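Long-range contacts in OBCA, Oxalate Biosynthetic Component A (Burkholderia glumae, PDB 4NNA), which belongs to the oxalate biosynthetic component A family and carries a TIM-barrel domain that binds a magnesium ion: residues A11-V16 against V223-R228; H103-A108 against G182-A187. All coordinates share one frame; numbering follows the deposited sequence.

Interaction 1 of 2, residues A11-V16 against V223-R228. With MG (magnesium ion), chain B.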
# COMPACT_ATOMS: atom_id res chain seq x y z
N ALA A 11 -4.82 -7.34 -0.77
CA ALA A 11 -5.31 -6.08 -0.22
C ALA A 11 -4.87 -4.95 -1.14
O ALA A 11 -3.82 -4.35 -0.93
CB ALA A 11 -4.77 -5.86 1.19
N PRO A 12 -5.66 -4.69 -2.19
CA PRO A 12 -5.15 -3.88 -3.31
C PRO A 12 -5.24 -2.36 -3.17
O PRO A 12 -4.66 -1.72 -4.04
CB PRO A 12 -6.04 -4.30 -4.49
CG PRO A 12 -6.78 -5.55 -4.04
CD PRO A 12 -6.89 -5.43 -2.55
N ILE A 13 -5.93 -1.81 -2.16
CA ILE A 13 -6.23 -0.37 -2.15
C ILE A 13 -5.82 0.29 -0.83
O ILE A 13 -5.00 1.21 -0.81
CB ILE A 13 -7.74 -0.11 -2.38
CG1 ILE A 13 -8.23 -0.86 -3.61
CG2 ILE A 13 -8.04 1.39 -2.50
CD1 ILE A 13 -9.07 -2.08 -3.24
N GLY A 14 -6.43 -0.17 0.26
CA GLY A 14 -6.12 0.35 1.58
C GLY A 14 -6.55 1.79 1.78
O GLY A 14 -7.37 2.32 1.02
N ALA A 15 -5.98 2.42 2.81
CA ALA A 15 -6.36 3.77 3.23
C ALA A 15 -5.27 4.80 2.91
O ALA A 15 -5.56 5.96 2.65
CB ALA A 15 -6.64 3.78 4.74
N VAL A 16 -4.02 4.36 2.96
CA VAL A 16 -2.90 5.30 2.97
C VAL A 16 -2.29 5.67 1.61
O VAL A 16 -2.15 6.86 1.31
CB VAL A 16 -1.79 4.85 3.95
CG1 VAL A 16 -0.64 5.84 3.95
CG2 VAL A 16 -2.37 4.69 5.35
N VAL A 223 -10.15 -11.23 -1.20
CA VAL A 223 -9.69 -9.88 -1.54
C VAL A 223 -10.26 -8.88 -0.55
O VAL A 223 -11.46 -8.81 -0.34
CB VAL A 223 -10.06 -9.50 -2.99
CG1 VAL A 223 -9.47 -8.14 -3.34
CG2 VAL A 223 -9.54 -10.55 -3.98
N HIS A 224 -9.37 -8.12 0.09
CA HIS A 224 -9.78 -7.14 1.10
C HIS A 224 -9.83 -5.75 0.47
O HIS A 224 -8.83 -5.27 -0.05
CB HIS A 224 -8.81 -7.21 2.29
CG HIS A 224 -8.92 -6.07 3.26
ND1 HIS A 224 -9.93 -5.97 4.20
CD2 HIS A 224 -8.11 -5.00 3.47
CE1 HIS A 224 -9.75 -4.87 4.92
NE2 HIS A 224 -8.66 -4.26 4.50
N LEU A 225 -11.01 -5.11 0.53
CA LEU A 225 -11.27 -3.89 -0.23
C LEU A 225 -11.45 -2.62 0.60
O LEU A 225 -11.99 -2.66 1.71
CB LEU A 225 -12.53 -4.08 -1.08
CG LEU A 225 -12.51 -5.21 -2.10
CD1 LEU A 225 -13.85 -5.25 -2.83
CD2 LEU A 225 -11.37 -5.00 -3.08
N HIS A 226 -10.99 -1.50 0.04
CA HIS A 226 -11.34 -0.17 0.52
C HIS A 226 -11.89 0.56 -0.70
O HIS A 226 -11.65 0.13 -1.83
CB HIS A 226 -10.09 0.60 0.98
CG HIS A 226 -9.55 0.16 2.31
ND1 HIS A 226 -9.43 1.01 3.38
CD2 HIS A 226 -9.09 -1.05 2.73
CE1 HIS A 226 -8.92 0.36 4.41
NE2 HIS A 226 -8.71 -0.89 4.05
N THR A 227 -12.62 1.65 -0.47
CA THR A 227 -12.95 2.60 -1.52
C THR A 227 -12.37 3.97 -1.16
O THR A 227 -11.96 4.19 -0.02
CB THR A 227 -14.46 2.72 -1.74
OG1 THR A 227 -15.11 2.90 -0.48
CG2 THR A 227 -14.98 1.46 -2.42
N ARG A 228 -12.35 4.87 -2.15
CA ARG A 228 -11.76 6.20 -1.98
C ARG A 228 -12.70 7.29 -2.52
O ARG A 228 -13.41 7.09 -3.50
CB ARG A 228 -10.42 6.28 -2.72
CG ARG A 228 -9.40 5.25 -2.29
CD ARG A 228 -8.97 5.44 -0.82
NE ARG A 228 -7.78 4.65 -0.53
CZ ARG A 228 -6.53 5.07 -0.75
NH1 ARG A 228 -6.31 6.29 -1.25
NH2 ARG A 228 -5.50 4.29 -0.47
MG MG B . -7.74 -2.42 5.31
O HOH W 1 -7.42 -3.04 0.11
O HOH W 2 -9.36 -2.52 7.28
O HOH W 3 -6.85 -0.59 6.47
O HOH W 4 -6.92 -3.60 6.84
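Arg-228 reaches over to the turn at Ile-13 and Gly-14. Its NE gives the straighter bond, to Gly-14 O at 2.8 Å, near the guanidinium plane. NH2 adds two weak bonds, to Gly-14 O and to Ile-13 O, both at 3.1 Å. NH2 also bonds Pro-17 O, and NH1 bonds Gln-249 O. The Arg-228 chain bends at chi2 (-64°) and slides past Ile-13 in the opposite direction, with NE beside Ile-13 CG2. His-226 lies flat under Gly-14, whose CA sits over the ring face, 3.5 Å from the centroid, as a CH-pi contact. NE2 of this ring binds the magnesium ion at 2.2 Å, and its ND1 is held by Asn-251. His-224 also binds the metal through NE2, and the edge of its ring meets Ala-11 CB. Glu-475 and three waters complete the metal site, at the C-terminal end of the barrel strands, as is usual for TIM barrels. Ile-13 and Leu-225 meet at a slant, CD1 of Ile-13 3.7 Å from CD2 of Leu-225. One water joins Ile-13 N to His-224 O. Strand 222-229 pairs in parallel with strands 7-10 and 273-276. Helix 205-218 covers Pro-12, Ile-13, Val-223 and Leu-225, while helix 255-264 packs on Leu-225.

Interaction 2 of 2, residues H103-A108 against G182-A187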
# COMPACT_ATOMS: atom_id res chain seq x y z
N HIS A 103 9.32 27.09 -26.61
CA HIS A 103 9.31 25.65 -26.87
C HIS A 103 10.32 24.91 -26.01
O HIS A 103 11.50 25.27 -25.98
CB HIS A 103 9.59 25.36 -28.35
CG HIS A 103 8.51 25.82 -29.28
ND1 HIS A 103 8.37 27.14 -29.66
CD2 HIS A 103 7.52 25.14 -29.89
CE1 HIS A 103 7.33 27.25 -30.48
NE2 HIS A 103 6.80 26.05 -30.64
N PRO A 104 9.87 23.85 -25.32
CA PRO A 104 10.70 23.02 -24.44
C PRO A 104 11.79 22.27 -25.23
O PRO A 104 11.63 22.05 -26.43
CB PRO A 104 9.70 22.02 -23.86
CG PRO A 104 8.67 21.89 -24.91
CD PRO A 104 8.51 23.28 -25.46
N PRO A 105 12.88 21.89 -24.55
CA PRO A 105 13.97 21.19 -25.22
C PRO A 105 13.52 19.85 -25.78
O PRO A 105 12.66 19.19 -25.19
CB PRO A 105 14.98 20.96 -24.09
CG PRO A 105 14.17 21.00 -22.84
CD PRO A 105 13.14 22.05 -23.10
N ARG A 106 14.10 19.46 -26.91
CA ARG A 106 13.83 18.17 -27.53
C ARG A 106 15.15 17.43 -27.61
O ARG A 106 15.47 16.80 -28.62
CB ARG A 106 13.23 18.35 -28.93
CG ARG A 106 12.19 19.46 -29.02
CD ARG A 106 11.42 19.43 -30.35
NE ARG A 106 12.15 20.05 -31.46
CZ ARG A 106 11.66 20.22 -32.68
NH1 ARG A 106 10.42 19.82 -32.96
NH2 ARG A 106 12.39 20.79 -33.63
N LEU A 107 15.92 17.52 -26.53
CA LEU A 107 17.25 16.92 -26.46
C LEU A 107 17.18 15.41 -26.30
O LEU A 107 18.16 14.70 -26.54
CB LEU A 107 18.05 17.57 -25.32
CG LEU A 107 18.14 19.10 -25.39
CD1 LEU A 107 19.13 19.65 -24.37
CD2 LEU A 107 18.51 19.56 -26.80
N ALA A 108 16.01 14.91 -25.90
CA ALA A 108 15.81 13.48 -25.74
C ALA A 108 14.86 12.94 -26.81
O ALA A 108 13.70 13.34 -26.87
CB ALA A 108 15.27 13.16 -24.34
N GLY A 182 19.63 13.35 -22.16
CA GLY A 182 18.61 14.39 -22.08
C GLY A 182 18.09 14.71 -20.69
O GLY A 182 17.07 15.39 -20.56
N TRP A 183 18.76 14.20 -19.66
CA TRP A 183 18.48 14.63 -18.30
C TRP A 183 19.09 16.02 -18.11
O TRP A 183 20.32 16.16 -18.13
CB TRP A 183 19.09 13.63 -17.30
CG TRP A 183 18.35 12.31 -17.23
CD1 TRP A 183 18.62 11.17 -17.94
CD2 TRP A 183 17.23 12.01 -16.40
NE1 TRP A 183 17.72 10.18 -17.60
CE2 TRP A 183 16.86 10.67 -16.65
CE3 TRP A 183 16.49 12.75 -15.47
CZ2 TRP A 183 15.78 10.06 -16.01
CZ3 TRP A 183 15.43 12.14 -14.83
CH2 TRP A 183 15.08 10.81 -15.10
N ILE A 184 18.24 17.03 -17.92
CA ILE A 184 18.70 18.42 -17.93
C ILE A 184 18.60 19.12 -16.56
O ILE A 184 17.63 18.94 -15.83
CB ILE A 184 17.94 19.21 -19.04
CG1 ILE A 184 18.39 18.71 -20.42
CG2 ILE A 184 18.17 20.71 -18.94
CD1 ILE A 184 17.29 18.80 -21.46
N ALA A 185 19.63 19.90 -16.21
CA ALA A 185 19.70 20.59 -14.93
C ALA A 185 18.51 21.54 -14.74
O ALA A 185 18.10 22.22 -15.69
CB ALA A 185 21.01 21.35 -14.80
N CYS A 186 17.98 21.60 -13.52
CA CYS A 186 16.81 22.42 -13.22
C CYS A 186 17.12 23.48 -12.16
O CYS A 186 18.05 23.33 -11.37
CB CYS A 186 15.67 21.56 -12.68
SG CYS A 186 15.09 20.29 -13.82
N ALA A 187 16.31 24.53 -12.13
CA ALA A 187 16.35 25.50 -11.04
C ALA A 187 15.52 25.00 -9.85
O ALA A 187 15.07 23.85 -9.83
CB ALA A 187 15.83 26.84 -11.52
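Leu-107 and Ile-184 meet through their methyl ends. Leu-107 CD1 comes to 3.5 Å from Ile-184 CD1, the closest approach between the two segments. The two side chains cross at about a right angle. Leu-107 also brings its CB and CG near the same methyl, so Ile-184 CD1 lies against more than the end of the leucine. Ile-184 CG1 stands beside its backbone N (chi1 -69°), and CD1 extends from it toward the loop. Pro-105 reaches this methyl too. Its CB and CG each lie 4.1 Å from Ile-184 CD1, and the ring meets the isoleucine at a slant. Ile-184 CD1 is therefore shared by a proline and a leucine two residues apart in the loop. Further along, Ala-108 CB lies 4.2 Å from Gly-182 CA. The side-chain contacts are apolar and bury a modest area at the surface.

Gly-182 follows helix 172-180 and, with positive phi (111°), forms the Schellman motif that closes it. The chain then turns into strand 184-185. With no side chain on Gly-182, its CA faces Ala-108 CB directly. Strand 184-185 is an outermost strand of a three-stranded antiparallel sheet, with strand 62-66 in the middle and strand 155-159 on its far side.

Backbone bonds fix the strand: Ile-184 pairs with Leu-63, and Cys-186 with Gly-60 and Gly-61, while Trp-183 packs on Leu-64 and Leu-159. The loop has its own supports: Ala-108 touches Leu-64 of the middle strand, Pro-105 rests on Trp-95, and Leu-107 on Arg-94.

From the N terminus, the chain runs through strand 7-10 and enters interaction 1 at residues 11-16. It then builds strand 62-66 and reaches the 103-108 loop. Helix 125-137, strand 155-159 and helices 161-170 and 172-180 follow before residues 182-187 close interaction 2. The chain goes on through helix 205-218 to strand 222-229, where residues 223-228 close interaction 1. The shorter loop thus lies wholly within the longer one. Interaction 1 ties the first barrel strand's exit to the next strand around the sheet, close to the chain centre. Interaction 2 joins a surface loop to the separate three-stranded sheet. Their centres are 38 Å apart, and they do not touch.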